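Local coordinates for protein putative transcriptional regulator MarR (Geobacillus stearothermophilus, PDB 2RDP) that probably binds DNA as a dimeric transcriptional regulator of the MarR family, through a winged helix-turn-helix domain in each subunit, at residues A[42-47]-A[77-82]; A[46-51]-A[83-88]; A[50-55]-A[105-110]; A[60-65]-A[71-76]. One frame throughout, in Å; residues are numbered along the deposited sequence. Where two conformers were deposited one is given.

Interactions 1, 2 and 4 lie within the winged-helix domain, and interaction 3 joins it to helix 104-124; three of the four start from helix 42-54. Interactions 1, 2 and 3 follow one another along that helix, meeting helix 70-82, the entry to strand 86-90 and helix 104-124 in turn; the centres of 1 and 2, and of 2 and 3, are each about 6 Å apart. Interaction 4 joins helices 59-66 and 70-82; its segments, 60-65 and 71-76, fall in sequence between the two segments of each of the others, and its centre lies about 16 Å from that of interaction 3. Helix 42-54 thus touches the helix-turn-helix, the wing and the long helix 104-124.

Interaction 1. Residues A[42-47]-A[77-82]; sequences PPQFVA and VDRMER
Gln44 and Met80, a selenomethionine here, both hold CG anti to the carbonyl carbon (chi1 -65° in each), and their chains run past each other in opposite directions. The CG atoms of Gln44 and Met80 meet at 3.7 Å. Beyond CG the Met80 chain continues straight and then bends at its last torsion (chi3 -68°), which brings its methyl CE to 3.7 Å from CB of Ala47. The selenium lies between the two partners, 3.9 Å from Ala47 CB and 4.0 Å from Gln44 CG. At the outer margin the amide NE2 of Gln44 is 4.0 Å from CB of Arg79, a loose approach to an aliphatic carbon, and the Arg79 chain then turns off. At the other end of the amide, OE1 of Gln44 accepts a hydrogen bond from the backbone N of Thr41, just before the helix. With an alanine in place of this glutamine, the flank of the Met80 chain is likely to lose its cover and the Thr41 N-H this acceptor. Leu76 touches both Gln44 and Ala47, and Val86 lies against the buried Met80. The two helix segments are nearly perpendicular, at 86° with axes 10.8 Å apart, and the contact packs the probable recognition helix, 70-82, against helix 42-54, as in the winged helix-turn-helix domain of MarR proteins.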
loop_
_atom_site.group_PDB
_atom_site.type_symbol
_atom_site.label_atom_id
_atom_site.label_comp_id
_atom_site.label_asym_id
_atom_site.label_seq_id
_atom_site.Cartn_x
_atom_site.Cartn_y
_atom_site.Cartn_z
ATOM N N PRO A 42 1.532 11.896 3.590
ATOM C CA PRO A 42 1.710 10.454 3.785
ATOM C C PRO A 42 3.095 9.971 4.253
ATOM O O PRO A 42 3.142 9.124 5.139
ATOM C CB PRO A 42 1.347 9.863 2.422
ATOM C CG PRO A 42 0.475 10.843 1.825
ATOM C CD PRO A 42 0.969 12.190 2.262
ATOM N N PRO A 43 4.209 10.469 3.662
ATOM C CA PRO A 43 5.516 10.003 4.198
ATOM C C PRO A 43 5.839 10.534 5.619
ATOM O O PRO A 43 6.589 9.867 6.364
ATOM C CB PRO A 43 6.533 10.501 3.173
ATOM C CG PRO A 43 5.747 11.051 2.046
ATOM C CD PRO A 43 4.388 11.407 2.541
ATOM N N GLN A 44 5.268 11.683 6.000
ATOM C CA GLN A 44 5.385 12.156 7.360
ATOM C C GLN A 44 4.586 11.258 8.314
ATOM O O GLN A 44 5.091 10.880 9.376
ATOM C CB GLN A 44 4.987 13.627 7.488
ATOM C CG GLN A 44 5.908 14.567 6.729
ATOM C CD GLN A 44 5.338 15.993 6.628
ATOM O OE1 GLN A 44 4.185 16.243 6.950
ATOM N NE2 GLN A 44 6.162 16.925 6.184
ATOM N N PHE A 45 3.361 10.879 7.931
ATOM C CA PHE A 45 2.654 9.816 8.655
ATOM C C PHE A 45 3.545 8.569 8.904
ATOM O O PHE A 45 3.750 8.168 10.060
ATOM C CB PHE A 45 1.308 9.456 7.997
ATOM C CG PHE A 45 0.638 8.280 8.642
ATOM C CD1 PHE A 45 -0.052 8.424 9.838
ATOM C CD2 PHE A 45 0.759 7.009 8.083
ATOM C CE1 PHE A 45 -0.628 7.327 10.470
ATOM C CE2 PHE A 45 0.153 5.891 8.702
ATOM C CZ PHE A 45 -0.549 6.077 9.905
ATOM N N VAL A 46 4.113 7.994 7.844
ATOM C CA VAL A 46 4.969 6.810 7.996
ATOM C C VAL A 46 6.138 7.068 8.963
ATOM O O VAL A 46 6.394 6.268 9.873
ATOM C CB VAL A 46 5.480 6.310 6.631
ATOM C CG1 VAL A 46 6.432 5.137 6.788
ATOM C CG2 VAL A 46 4.281 5.909 5.712
ATOM N N ALA A 47 6.845 8.194 8.760
ATOM C CA ALA A 47 7.976 8.555 9.592
ATOM C C ALA A 47 7.567 8.651 11.069
ATOM O O ALA A 47 8.212 8.041 11.935
ATOM C CB ALA A 47 8.600 9.866 9.102
ATOM N N VAL A 77 12.856 14.573 7.408
ATOM C CA VAL A 77 13.133 14.924 8.780
ATOM C C VAL A 77 13.284 16.449 8.906
ATOM O O VAL A 77 12.645 17.052 9.752
ATOM C CB VAL A 77 14.338 14.138 9.324
ATOM C CG1 VAL A 77 14.789 14.667 10.714
ATOM C CG2 VAL A 77 13.974 12.662 9.403
ATOM N N ASP A 78 14.078 17.066 8.034
ATOM C CA ASP A 78 14.194 18.531 7.982
ATOM C C ASP A 78 12.830 19.250 7.941
ATOM O O ASP A 78 12.644 20.180 8.719
ATOM C CB ASP A 78 15.062 18.994 6.796
ATOM C CG ASP A 78 16.557 18.649 6.956
ATOM O OD1 ASP A 78 16.960 18.190 8.051
ATOM O OD2 ASP A 78 17.330 18.834 5.958
ATOM N N ARG A 79 11.902 18.839 7.049
ATOM C CA ARG A 79 10.538 19.443 6.991
ATOM C C ARG A 79 9.821 19.290 8.327
ATOM O O ARG A 79 9.269 20.260 8.847
ATOM C CB ARG A 79 9.634 18.819 5.898
ATOM C CG ARG A 79 9.396 19.638 4.606
ATOM C CD ARG A 79 8.139 20.540 4.621
ATOM N NE ARG A 79 8.443 21.879 4.061
ATOM C CZ ARG A 79 8.334 23.062 4.707
ATOM N NH1 ARG A 79 8.666 24.195 4.084
ATOM N NH2 ARG A 79 7.877 23.135 5.963
HETATM N N MSE A 80 9.836 18.080 8.887
HETATM C CA MSE A 80 9.112 17.820 10.121
HETATM C C MSE A 80 9.688 18.548 11.301
HETATM O O MSE A 80 8.957 18.981 12.178
HETATM C CB MSE A 80 9.067 16.343 10.412
HETATM C CG MSE A 80 8.290 15.580 9.376
HETATM SE SE MSE A 80 8.261 13.677 9.779
HETATM C CE MSE A 80 10.109 13.179 9.497
ATOM N N GLU A 81 11.005 18.673 11.336
ATOM C CA GLU A 81 11.665 19.437 12.383
ATOM C C GLU A 81 11.286 20.944 12.298
ATOM O O GLU A 81 10.977 21.578 13.300
ATOM C CB GLU A 81 13.181 19.219 12.320
ATOM C CG GLU A 81 13.919 19.965 13.428
ATOM C CD GLU A 81 15.435 19.786 13.434
ATOM O OE1 GLU A 81 16.060 19.757 12.336
ATOM O OE2 GLU A 81 15.993 19.715 14.566
ATOM N N ARG A 82 11.299 21.483 11.083
ATOM C CA ARG A 82 10.914 22.857 10.793
ATOM C C ARG A 82 9.492 23.131 11.282
ATOM O O ARG A 82 9.249 24.195 11.833
ATOM C CB ARG A 82 11.023 23.112 9.286
ATOM C CG ARG A 82 11.700 24.419 8.846
ATOM C CD ARG A 82 12.548 24.244 7.535
ATOM N NE ARG A 82 11.860 23.522 6.439
ATOM C CZ ARG A 82 12.438 22.600 5.638
ATOM N NH1 ARG A 82 13.717 22.251 5.804
ATOM N NH2 ARG A 82 11.741 22.006 4.671
#

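Interaction 2. Residues A[46-51]-A[83-88]; sequences VALQWL and NGLVAR
Leu48 of helical segment 46-51 faces the point where segment 83-88 passes from a turn into strand 86-90, and the CA atoms of Leu48 and Leu85 are 8.2 Å apart. Helix 70-82 ends just before this in a Schellman motif: Gly84, with positive phi (68°), is its C-prime residue, and Leu85 N and Gly84 N bond back to the carbonyl oxygens of Met80 and Glu81, respectively. The chain then becomes extended at Val86, whose side chain points at the helix. Its methyl CG1 lies anti to the carbonyl carbon (chi1 -50°) and is shared by two leucines one helical turn apart. CD2 of Leu48 is 3.8 Å from Val86 CG1, and CD1 of Leu51 comes equally near, its side chain running at about a right angle to that of Val86. Strand 86-90 pairs antiparallel with strand 98-102 to form the wing of the winged-helix fold, and the methyls from helix 42-54 pack at the base of this hairpin. Ile100 of the second strand touches both Leu51 and Val86, while Leu102 meets Leu48. A looser contact extends the apolar patch toward the turn, with Leu48 CD2 4.2 Å from CB of Leu85. All four residues are buried and the attraction is purely apolar. Ile40, from the loop before helix 42-54 and one of the residues of the sodium site, touches both Leu48 and Leu85.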
loop_
_atom_site.group_PDB
_atom_site.type_symbol
_atom_site.label_atom_id
_atom_site.label_comp_id
_atom_site.label_asym_id
_atom_site.label_seq_id
_atom_site.Cartn_x
_atom_site.Cartn_y
_atom_site.Cartn_z
ATOM N N VAL A 46 4.113 7.994 7.844
ATOM C CA VAL A 46 4.969 6.810 7.996
ATOM C C VAL A 46 6.138 7.068 8.963
ATOM O O VAL A 46 6.394 6.268 9.873
ATOM C CB VAL A 46 5.480 6.310 6.631
ATOM C CG1 VAL A 46 6.432 5.137 6.788
ATOM C CG2 VAL A 46 4.281 5.909 5.712
ATOM N N ALA A 47 6.845 8.194 8.760
ATOM C CA ALA A 47 7.976 8.555 9.592
ATOM C C ALA A 47 7.567 8.651 11.069
ATOM O O ALA A 47 8.212 8.041 11.935
ATOM C CB ALA A 47 8.600 9.866 9.102
ATOM N N LEU A 48 6.508 9.419 11.342
ATOM C CA LEU A 48 5.983 9.634 12.693
ATOM C C LEU A 48 5.511 8.356 13.388
ATOM O O LEU A 48 5.799 8.138 14.564
ATOM C CB LEU A 48 4.861 10.669 12.674
ATOM C CG LEU A 48 5.218 12.122 12.309
ATOM C CD1 LEU A 48 3.965 12.936 12.083
ATOM C CD2 LEU A 48 6.081 12.759 13.359
ATOM N N GLN A 49 4.768 7.530 12.670
ATOM C CA GLN A 49 4.358 6.233 13.168
ATOM C C GLN A 49 5.565 5.330 13.539
ATOM O O GLN A 49 5.497 4.613 14.514
ATOM C CB GLN A 49 3.416 5.590 12.139
ATOM C CG GLN A 49 3.287 4.056 12.217
ATOM C CD GLN A 49 4.125 3.270 11.175
ATOM O OE1 GLN A 49 4.283 3.706 10.026
ATOM N NE2 GLN A 49 4.638 2.085 11.588
ATOM N N TRP A 50 6.664 5.376 12.775
ATOM C CA TRP A 50 7.880 4.615 13.121
ATOM C C TRP A 50 8.493 5.110 14.429
ATOM O O TRP A 50 8.923 4.319 15.253
ATOM C CB TRP A 50 8.943 4.662 11.996
ATOM C CG TRP A 50 8.719 3.676 10.910
ATOM C CD1 TRP A 50 8.502 3.941 9.581
ATOM C CD2 TRP A 50 8.651 2.256 11.046
ATOM N NE1 TRP A 50 8.309 2.782 8.885
ATOM C CE2 TRP A 50 8.391 1.725 9.757
ATOM C CE3 TRP A 50 8.781 1.370 12.137
ATOM C CZ2 TRP A 50 8.252 0.340 9.525
ATOM C CZ3 TRP A 50 8.657 -0.005 11.904
ATOM C CH2 TRP A 50 8.404 -0.505 10.604
ATOM N N LEU A 51 8.533 6.420 14.614
ATOM C CA LEU A 51 9.037 7.009 15.843
ATOM C C LEU A 51 8.143 6.700 17.046
ATOM O O LEU A 51 8.637 6.457 18.150
ATOM C CB LEU A 51 9.180 8.523 15.674
ATOM C CG LEU A 51 10.285 9.003 14.725
ATOM C CD1 LEU A 51 10.075 10.462 14.403
ATOM C CD2 LEU A 51 11.650 8.755 15.326
ATOM N N ASN A 83 8.573 22.166 11.086
ATOM C CA ASN A 83 7.164 22.286 11.515
ATOM C C ASN A 83 6.898 21.835 12.947
ATOM O O ASN A 83 5.733 21.671 13.322
ATOM C CB ASN A 83 6.213 21.470 10.616
ATOM C CG ASN A 83 6.362 21.788 9.126
ATOM O OD1 ASN A 83 6.906 22.826 8.745
ATOM N ND2 ASN A 83 5.876 20.866 8.265
ATOM N N GLY A 84 7.955 21.583 13.719
ATOM C CA GLY A 84 7.837 21.230 15.135
ATOM C C GLY A 84 7.211 19.883 15.471
ATOM O O GLY A 84 6.711 19.689 16.582
ATOM N N LEU A 85 7.245 18.942 14.528
ATOM C CA LEU A 85 6.735 17.580 14.752
ATOM C C LEU A 85 7.769 16.675 15.396
ATOM O O LEU A 85 7.413 15.737 16.078
ATOM C CB LEU A 85 6.329 16.933 13.421
ATOM C CG LEU A 85 5.320 17.671 12.553
ATOM C CD1 LEU A 85 5.265 17.057 11.143
ATOM C CD2 LEU A 85 3.958 17.683 13.249
ATOM N N VAL A 86 9.052 16.950 15.151
ATOM C CA VAL A 86 10.168 16.146 15.687
ATOM C C VAL A 86 11.317 17.075 16.055
ATOM O O VAL A 86 11.394 18.194 15.554
ATOM C CB VAL A 86 10.709 15.041 14.647
ATOM C CG1 VAL A 86 9.568 14.191 14.068
ATOM C CG2 VAL A 86 11.524 15.657 13.527
ATOM N N ALA A 87 12.206 16.607 16.922
ATOM C CA ALA A 87 13.453 17.310 17.217
ATOM C C ALA A 87 14.611 16.356 16.961
ATOM O O ALA A 87 14.435 15.137 16.976
ATOM C CB ALA A 87 13.478 17.797 18.672
ATOM N N ARG A 88 15.781 16.916 16.692
ATOM C CA ARG A 88 17.019 16.142 16.632
ATOM C C ARG A 88 17.708 16.165 17.993
ATOM O O ARG A 88 17.842 17.218 18.605
ATOM C CB ARG A 88 17.941 16.731 15.573
ATOM C CG ARG A 88 17.562 16.368 14.158
ATOM C CD ARG A 88 18.515 17.037 13.208
ATOM N NE ARG A 88 18.646 16.299 11.943
ATOM C CZ ARG A 88 18.040 16.630 10.805
ATOM N NH1 ARG A 88 18.254 15.905 9.716
ATOM N NH2 ARG A 88 17.224 17.682 10.754
#

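Interaction 3. Residues A[50-55]-A[105-110]; sequences WLLEEG and KGERII
Leu52 meets helix 104-124 in two unlike ways, closely at the buried Ile110 and at a partly exposed margin at Glu107. On the tight side the terminal methyl CD1 of Ile110 fits against the base and one branch of the leucine, 3.5 Å from both CB and CD2 of Leu52; the first of these is closer than usual for two carbons. Ile110 CG1 stands between the backbone N and the carbonyl carbon (chi1 52°), an uncommon choice in a helix, and from there its extended chain carries CD1 across to Leu52. The two chains lie alongside, pointing opposite ways. Leu102 of strand 98-102 touches all three residues of the contact, so the second wing strand fills in beside them. Here the end of helix 42-54 in the winged-helix domain is joined to the helix that follows the wing, one that in MarR proteins leads on toward the dimerisation region. On the other side the packing opens to solvent. CG of Glu107 lies 3.6 Å from CD1 of Leu52, the chains crossing at about a right angle, and the carboxylate oxygen OE2 of Glu107 is 3.7 Å from the same methyl. Leu52 and Glu107 are both partly exposed, so this half is the aliphatic stem of an acid lying over a leucine branch.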
loop_
_atom_site.group_PDB
_atom_site.type_symbol
_atom_site.label_atom_id
_atom_site.label_comp_id
_atom_site.label_asym_id
_atom_site.label_seq_id
_atom_site.Cartn_x
_atom_site.Cartn_y
_atom_site.Cartn_z
ATOM N N TRP A 50 6.664 5.376 12.775
ATOM C CA TRP A 50 7.880 4.615 13.121
ATOM C C TRP A 50 8.493 5.110 14.429
ATOM O O TRP A 50 8.923 4.319 15.253
ATOM C CB TRP A 50 8.943 4.662 11.996
ATOM C CG TRP A 50 8.719 3.676 10.910
ATOM C CD1 TRP A 50 8.502 3.941 9.581
ATOM C CD2 TRP A 50 8.651 2.256 11.046
ATOM N NE1 TRP A 50 8.309 2.782 8.885
ATOM C CE2 TRP A 50 8.391 1.725 9.757
ATOM C CE3 TRP A 50 8.781 1.370 12.137
ATOM C CZ2 TRP A 50 8.252 0.340 9.525
ATOM C CZ3 TRP A 50 8.657 -0.005 11.904
ATOM C CH2 TRP A 50 8.404 -0.505 10.604
ATOM N N LEU A 51 8.533 6.420 14.614
ATOM C CA LEU A 51 9.037 7.009 15.843
ATOM C C LEU A 51 8.143 6.700 17.046
ATOM O O LEU A 51 8.637 6.457 18.150
ATOM C CB LEU A 51 9.180 8.523 15.674
ATOM C CG LEU A 51 10.285 9.003 14.725
ATOM C CD1 LEU A 51 10.075 10.462 14.403
ATOM C CD2 LEU A 51 11.650 8.755 15.326
ATOM N N LEU A 52 6.829 6.733 16.838
ATOM C CA LEU A 52 5.881 6.353 17.882
ATOM C C LEU A 52 6.107 4.889 18.290
ATOM O O LEU A 52 6.210 4.580 19.478
ATOM C CB LEU A 52 4.426 6.567 17.423
ATOM C CG LEU A 52 3.262 6.320 18.406
ATOM C CD1 LEU A 52 3.212 7.386 19.465
ATOM C CD2 LEU A 52 1.918 6.227 17.670
ATOM N N GLU A 53 6.245 4.022 17.296
ATOM C CA GLU A 53 6.326 2.587 17.526
ATOM C C GLU A 53 7.709 2.086 17.978
ATOM O O GLU A 53 7.802 1.102 18.721
ATOM C CB GLU A 53 5.800 1.841 16.293
ATOM C CG GLU A 53 4.267 1.961 16.150
ATOM C CD GLU A 53 3.766 1.583 14.775
ATOM O OE1 GLU A 53 4.601 1.192 13.929
ATOM O OE2 GLU A 53 2.540 1.682 14.535
ATOM N N GLU A 54 8.768 2.782 17.566
ATOM C CA GLU A 54 10.143 2.384 17.889
ATOM C C GLU A 54 10.907 3.253 18.866
ATOM O O GLU A 54 11.937 2.819 19.359
ATOM C CB GLU A 54 10.954 2.273 16.589
ATOM C CG GLU A 54 10.370 1.294 15.593
ATOM C CD GLU A 54 10.558 -0.141 16.025
ATOM O OE1 GLU A 54 11.714 -0.533 16.300
ATOM O OE2 GLU A 54 9.548 -0.876 16.093
ATOM N N GLY A 55 10.429 4.468 19.141
ATOM C CA GLY A 55 11.185 5.462 19.932
ATOM C C GLY A 55 12.151 6.272 19.071
ATOM O O GLY A 55 12.039 6.245 17.844
ATOM N N LYS A 105 3.689 17.642 19.648
ATOM C CA LYS A 105 2.867 18.087 18.524
ATOM C C LYS A 105 2.738 16.989 17.462
ATOM O O LYS A 105 1.650 16.735 16.953
ATOM C CB LYS A 105 3.424 19.381 17.914
ATOM C CG LYS A 105 2.698 19.791 16.622
ATOM C CD LYS A 105 3.378 21.069 15.985
ATOM C CE LYS A 105 2.363 21.399 14.720
ATOM N NZ LYS A 105 3.006 22.667 14.118
ATOM N N GLY A 106 3.848 16.324 17.151
ATOM C CA GLY A 106 3.845 15.233 16.194
ATOM C C GLY A 106 3.053 14.048 16.691
ATOM O O GLY A 106 2.227 13.493 15.958
ATOM N N GLU A 107 3.308 13.656 17.937
ATOM C CA GLU A 107 2.613 12.517 18.567
ATOM C C GLU A 107 1.104 12.707 18.641
ATOM O O GLU A 107 0.358 11.790 18.366
ATOM C CB GLU A 107 3.142 12.249 19.978
ATOM C CG GLU A 107 2.810 10.856 20.461
ATOM C CD GLU A 107 2.964 10.699 21.950
ATOM O OE1 GLU A 107 3.099 11.740 22.620
ATOM O OE2 GLU A 107 2.919 9.540 22.453
ATOM N N ARG A 108 0.677 13.908 19.003
ATOM C CA ARG A 108 -0.736 14.224 19.116
ATOM C C ARG A 108 -1.441 13.939 17.790
ATOM O O ARG A 108 -2.440 13.225 17.772
ATOM C CB ARG A 108 -0.925 15.684 19.562
ATOM C CG ARG A 108 -1.700 15.838 20.845
ATOM C CD ARG A 108 -2.287 17.225 20.942
ATOM N NE ARG A 108 -1.671 18.029 21.998
ATOM C CZ ARG A 108 -2.218 18.218 23.202
ATOM N NH1 ARG A 108 -3.385 17.651 23.511
ATOM N NH2 ARG A 108 -1.601 18.970 24.106
ATOM N N ILE A 109 -0.890 14.464 16.690
ATOM C CA ILE A 109 -1.424 14.252 15.335
ATOM C C ILE A 109 -1.503 12.775 14.899
ATOM O O ILE A 109 -2.549 12.324 14.432
ATOM C CB ILE A 109 -0.606 15.057 14.279
ATOM C CG1 ILE A 109 -0.897 16.545 14.394
ATOM C CG2 ILE A 109 -0.943 14.623 12.852
ATOM C CD1 ILE A 109 0.113 17.371 13.685
ATOM N N ILE A 110 -0.415 12.025 15.030
ATOM C CA ILE A 110 -0.451 10.649 14.594
ATOM C C ILE A 110 -1.314 9.726 15.380
ATOM O O ILE A 110 -1.870 8.810 14.819
ATOM C CB ILE A 110 0.894 9.970 14.503
ATOM C CG1 ILE A 110 1.675 10.124 15.795
ATOM C CG2 ILE A 110 1.579 10.392 13.239
ATOM C CD1 ILE A 110 2.751 9.168 15.881
#

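Interaction 4. Residues A[60-65]-A[71-76]; sequences GELSNK and STTTDL
Thr73 lays its side chain across Ser63 and against the branch of Leu62. Its hydroxyl OG1 is modelled 2.9 Å from CB of Ser63, shorter than an oxygen normally comes to a carbon, so the exact value is doubtful; the CA atoms of Ser63 and Thr73 are 5.6 Å apart. The methyl CG2 of Thr73, anti to the backbone N, turns toward Leu62 and lies 4.0 Å from both its CG and its CD2. The polar ends are engaged by carbonyls earlier in the chain: Thr73 OG1 is hydrogen-bonded to Ala69 O, in the turn, and the hydroxyl of Ser63 has the carbonyl oxygens of Val59 and Gly60 within reach (Ser63 OG to Gly60 O 3.0 Å). Replacing Thr73 by an alanine would probably open a gap beside Leu62 where CG2 now packs and leave Ala69 O without this hydroxyl. Both segments belong to the helix-turn-helix, 59-66 being its first helix and 70-82 the probable recognition helix, with the short turn between them holding Leu68, which also touches Thr73. Beyond the pair, Leu62 reaches Trp50 of helix 42-54 and Val77 further along helix 70-82, while Leu76 leans on Pro43 and Gln44, so helix 42-54 backs both helices.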
loop_
_atom_site.group_PDB
_atom_site.type_symbol
_atom_site.label_atom_id
_atom_site.label_comp_id
_atom_site.label_asym_id
_atom_site.label_seq_id
_atom_site.Cartn_x
_atom_site.Cartn_y
_atom_site.Cartn_z
ATOM N N GLY A 60 19.617 7.203 9.619
ATOM C CA GLY A 60 19.946 5.922 9.044
ATOM C C GLY A 60 18.947 4.832 9.419
ATOM O O GLY A 60 18.523 4.077 8.567
ATOM N N GLU A 61 18.557 4.748 10.685
ATOM C CA GLU A 61 17.596 3.743 11.114
ATOM C C GLU A 61 16.230 3.994 10.512
ATOM O O GLU A 61 15.540 3.064 10.077
ATOM C CB GLU A 61 17.469 3.735 12.625
ATOM C CG GLU A 61 18.775 3.505 13.299
ATOM C CD GLU A 61 18.646 3.407 14.799
ATOM O OE1 GLU A 61 19.149 2.396 15.333
ATOM O OE2 GLU A 61 18.068 4.326 15.434
ATOM N N LEU A 62 15.845 5.253 10.465
ATOM C CA LEU A 62 14.543 5.619 9.948
ATOM C C LEU A 62 14.468 5.298 8.469
ATOM O O LEU A 62 13.498 4.726 7.988
ATOM C CB LEU A 62 14.255 7.121 10.222
ATOM C CG LEU A 62 12.884 7.676 9.794
ATOM C CD1 LEU A 62 11.750 6.861 10.437
ATOM C CD2 LEU A 62 12.724 9.132 10.192
ATOM N N SER A 63 15.515 5.639 7.744
ATOM C CA SER A 63 15.502 5.411 6.305
ATOM C C SER A 63 15.486 3.916 5.968
ATOM O O SER A 63 14.868 3.524 4.989
ATOM C CB SER A 63 16.688 6.125 5.631
ATOM O OG SER A 63 17.859 5.470 6.012
ATOM N N ASN A 64 16.168 3.094 6.767
ATOM C CA ASN A 64 16.109 1.621 6.590
ATOM C C ASN A 64 14.729 1.013 6.821
ATOM O O ASN A 64 14.371 0.029 6.160
ATOM C CB ASN A 64 17.165 0.900 7.442
ATOM C CG ASN A 64 18.574 1.013 6.844
ATOM O OD1 ASN A 64 18.722 1.261 5.647
ATOM N ND2 ASN A 64 19.608 0.828 7.673
ATOM N N LYS A 65 13.979 1.612 7.753
ATOM C CA LYS A 65 12.589 1.253 8.034
ATOM C C LYS A 65 11.629 1.642 6.941
ATOM O O LYS A 65 10.654 0.961 6.708
ATOM C CB LYS A 65 12.158 1.799 9.398
ATOM C CG LYS A 65 12.742 0.890 10.470
ATOM C CD LYS A 65 12.388 1.244 11.876
ATOM C CE LYS A 65 13.102 0.258 12.837
ATOM N NZ LYS A 65 12.767 -1.185 12.547
ATOM N N SER A 71 19.416 10.732 1.729
ATOM C CA SER A 71 19.132 12.092 1.274
ATOM C C SER A 71 17.644 12.414 1.395
ATOM O O SER A 71 17.267 13.449 1.937
ATOM C CB SER A 71 19.615 12.293 -0.179
ATOM O OG SER A 71 18.855 11.473 -1.071
ATOM N N THR A 72 16.812 11.514 0.891
ATOM C CA THR A 72 15.333 11.600 0.987
ATOM C C THR A 72 14.852 11.666 2.421
ATOM O O THR A 72 13.972 12.482 2.751
ATOM C CB THR A 72 14.665 10.384 0.303
ATOM O OG1 THR A 72 15.306 10.151 -0.958
ATOM C CG2 THR A 72 13.156 10.609 0.068
ATOM N N THR A 73 15.400 10.812 3.284
ATOM C CA THR A 73 14.948 10.776 4.652
ATOM C C THR A 73 15.346 12.043 5.416
ATOM O O THR A 73 14.633 12.477 6.285
ATOM C CB THR A 73 15.469 9.544 5.375
ATOM O OG1 THR A 73 15.211 8.401 4.559
ATOM C CG2 THR A 73 14.779 9.392 6.735
ATOM N N THR A 74 16.480 12.629 5.064
ATOM C CA THR A 74 16.990 13.836 5.709
ATOM C C THR A 74 16.120 15.036 5.361
ATOM O O THR A 74 15.845 15.830 6.221
ATOM C CB THR A 74 18.489 14.075 5.300
ATOM O OG1 THR A 74 19.275 12.940 5.690
ATOM C CG2 THR A 74 19.072 15.369 5.902
ATOM N N ASP A 75 15.734 15.177 4.089
ATOM C CA ASP A 75 14.808 16.239 3.657
ATOM C C ASP A 75 13.466 16.133 4.373
ATOM O O ASP A 75 12.874 17.133 4.744
ATOM C CB ASP A 75 14.571 16.192 2.148
ATOM C CG ASP A 75 15.843 16.533 1.315
ATOM O OD1 ASP A 75 16.849 17.059 1.863
ATOM O OD2 ASP A 75 15.821 16.265 0.083
ATOM N N LEU A 76 12.983 14.915 4.559
ATOM C CA LEU A 76 11.723 14.667 5.260
ATOM C C LEU A 76 11.813 15.063 6.742
ATOM O O LEU A 76 10.960 15.795 7.259
ATOM C CB LEU A 76 11.340 13.199 5.090
ATOM C CG LEU A 76 10.039 12.696 5.726
ATOM C CD1 LEU A 76 8.840 13.236 4.993
ATOM C CD2 LEU A 76 10.059 11.191 5.616
#